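Local coordinates for phosphonopyruvate hydrolase (Variovorax sp., PDB 2DUA), which hydrolyses the carbon-phosphorus bond of 3-phosphonopyruvate to give pyruvate and phosphate, using a divalent metal ion such as magnesium, cobalt or manganese, at the interface of chains A and B. Numbering follows the deposited sequence. Chains: chain A/B, Phosphonopyruvate hydrolase.

The interface of chains A and B. Residues chain A 88-90, 132, 136-137, 139-140; chain B 284, 288-290.
B:Tyr288, the last residue of helix 278-288, lays its ring on helix 131-144 of the partner subunit, where A:Ala140 CA sits over one face, 3.9 Å from the ring centroid and offset toward the rim. In this member of the PEP mutase/isocitrate lyase superfamily, built on an alpha/beta barrel, the C-terminal segment of one chain reaches across a two-fold dimer interface to pack against the outer helices of the other; the centre of the contact lies about 22 Å from A:Asp54, the probable nucleophile. The packing is tight around the tyrosine. With its CG anti to the carbonyl carbon (chi1 -53°), the ring is directed along A:Ala139 and A:Ala140: A:Ala140 CB lies 3.7 Å from B:Tyr288 CG, and A:Ala139 CB touches the ring carbon B:Tyr288 CD2. The small methyls of these alanines suit the place because they let the flat ring lie close to the helix. A:Gly136 goes further, since without a side chain its CA comes within 3.4 Å of the carbonyl B:Tyr288 O and its own carbonyl oxygen lies close to B:Tyr288 CB. Beside it, A:Ala89, the first residue of helix 89-101, brings its methyl CB to 3.7 Å from B:Tyr288 CB. An alanine in place of B:Tyr288 would probably open a gap over A:Ala139 and A:Ala140 and lose the ring's packing on A:Ala140, leaving the chain end less firmly held here. One turn earlier, B:Val284 turns CG1 anti to its backbone N (chi1 170°) and rests it on A:Val90 CA at 3.9 Å, a branched apolar group against a helix surface. Toward the chain end the contact thins. B:Leu289 crosses A:Asn88 obliquely, its apolar methyl CD2 packing on the amide side chain 3.8 Å from A:Asn88 ND2, without a polar bond. B:Lys290, the terminal residue, brings CB near the A:Glu132 carbonyl, but is poorly ordered and forms no salt bridge to A:Glu132; a flexible, charged chain probably suits so loosely held an end.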
loop_
_atom_site.group_PDB
_atom_site.type_symbol
_atom_site.label_atom_id
_atom_site.label_comp_id
_atom_site.label_asym_id
_atom_site.label_seq_id
_atom_site.Cartn_x
_atom_site.Cartn_y
_atom_site.Cartn_z
ATOM N N ASN A 88 -15.060 -13.064 10.220
ATOM C CA ASN A 88 -16.320 -13.825 10.185
ATOM C C ASN A 88 -17.128 -13.428 8.923
ATOM O O ASN A 88 -16.601 -12.771 8.019
ATOM C CB ASN A 88 -17.130 -13.505 11.457
ATOM C CG ASN A 88 -17.432 -11.993 11.607
ATOM O OD1 ASN A 88 -17.412 -11.247 10.631
ATOM N ND2 ASN A 88 -17.745 -11.554 12.863
ATOM N N ALA A 89 -18.415 -13.785 8.874
ATOM C CA ALA A 89 -19.236 -13.476 7.712
ATOM C C ALA A 89 -19.299 -11.994 7.353
ATOM O O ALA A 89 -19.440 -11.671 6.197
ATOM C CB ALA A 89 -20.708 -14.095 7.880
ATOM N N VAL A 90 -19.267 -11.090 8.340
ATOM C CA VAL A 90 -19.249 -9.664 8.070
ATOM C C VAL A 90 -17.946 -9.328 7.318
ATOM O O VAL A 90 -17.988 -8.655 6.320
ATOM C CB VAL A 90 -19.307 -8.817 9.397
ATOM C CG1 VAL A 90 -19.252 -7.327 9.079
ATOM C CG2 VAL A 90 -20.579 -9.130 10.168
ATOM N N GLU A 132 -22.660 -24.589 10.521
ATOM C CA GLU A 132 -23.581 -23.479 10.265
ATOM C C GLU A 132 -22.843 -22.136 10.151
ATOM O O GLU A 132 -23.251 -21.291 9.343
ATOM C CB GLU A 132 -24.625 -23.349 11.390
ATOM C CG GLU A 132 -25.084 -24.663 11.969
ATOM C CD GLU A 132 -24.093 -25.184 13.027
ATOM O OE1 GLU A 132 -23.831 -24.492 14.062
ATOM O OE2 GLU A 132 -23.582 -26.282 12.825
ATOM N N GLY A 136 -22.875 -19.783 6.739
ATOM C CA GLY A 136 -23.180 -18.342 6.741
ATOM C C GLY A 136 -22.087 -17.527 6.005
ATOM O O GLY A 136 -22.356 -16.516 5.324
ATOM N N LYS A 137 -20.838 -17.935 6.171
ATOM C CA LYS A 137 -19.753 -17.235 5.461
ATOM C C LYS A 137 -19.861 -17.455 3.936
ATOM O O LYS A 137 -19.651 -16.530 3.151
ATOM C CB LYS A 137 -18.385 -17.681 6.000
ATOM C CG LYS A 137 -18.136 -17.140 7.398
ATOM C CD LYS A 137 -16.929 -17.798 8.095
ATOM C CE LYS A 137 -15.609 -17.326 7.520
ATOM N NZ LYS A 137 -14.454 -17.641 8.479
ATOM N N ALA A 139 -22.639 -18.122 2.234
ATOM C CA ALA A 139 -23.820 -17.364 1.840
ATOM C C ALA A 139 -23.479 -15.870 1.764
ATOM O O ALA A 139 -23.960 -15.180 0.855
ATOM C CB ALA A 139 -24.984 -17.588 2.824
ATOM N N ALA A 140 -22.694 -15.363 2.721
ATOM C CA ALA A 140 -22.302 -13.936 2.678
ATOM C C ALA A 140 -21.434 -13.695 1.414
ATOM O O ALA A 140 -21.596 -12.684 0.753
ATOM C CB ALA A 140 -21.513 -13.570 3.887
ATOM N N VAL B 284 -26.122 -7.549 7.406
ATOM C CA VAL B 284 -25.186 -8.631 7.089
ATOM C C VAL B 284 -25.039 -9.521 8.325
ATOM O O VAL B 284 -25.114 -10.749 8.242
ATOM C CB VAL B 284 -23.804 -8.046 6.622
ATOM C CG1 VAL B 284 -22.741 -9.150 6.514
ATOM C CG2 VAL B 284 -23.964 -7.430 5.230
ATOM N N TYR B 288 -26.144 -13.321 7.949
ATOM C CA TYR B 288 -25.050 -14.276 7.711
ATOM C C TYR B 288 -24.181 -14.732 8.908
ATOM O O TYR B 288 -23.389 -15.648 8.745
ATOM C CB TYR B 288 -24.130 -13.728 6.607
ATOM C CG TYR B 288 -24.908 -13.361 5.333
ATOM C CD1 TYR B 288 -25.130 -12.006 4.986
ATOM C CD2 TYR B 288 -25.516 -14.372 4.546
ATOM C CE1 TYR B 288 -25.964 -11.669 3.867
ATOM C CE2 TYR B 288 -26.353 -14.051 3.459
ATOM C CZ TYR B 288 -26.579 -12.708 3.135
ATOM O OH TYR B 288 -27.467 -12.428 2.130
ATOM N N LEU B 289 -24.280 -14.094 10.066
ATOM C CA LEU B 289 -23.456 -14.495 11.215
ATOM C C LEU B 289 -24.265 -15.595 11.855
ATOM O O LEU B 289 -25.271 -15.319 12.481
ATOM C CB LEU B 289 -23.331 -13.362 12.228
ATOM C CG LEU B 289 -21.989 -12.696 12.534
ATOM C CD1 LEU B 289 -22.166 -11.831 13.794
ATOM C CD2 LEU B 289 -20.876 -13.743 12.775
ATOM N N LYS B 290 -23.812 -16.829 11.730
ATOM C CA LYS B 290 -24.562 -17.957 12.248
ATOM C C LYS B 290 -23.714 -18.923 13.033
ATOM O O LYS B 290 -22.496 -18.693 13.245
ATOM C CB LYS B 290 -25.196 -18.710 11.092
ATOM C CG LYS B 290 -26.181 -17.906 10.283
ATOM C CD LYS B 290 -26.717 -18.735 9.145
ATOM C CE LYS B 290 -27.787 -17.959 8.320
ATOM N NZ LYS B 290 -28.949 -17.511 9.139
#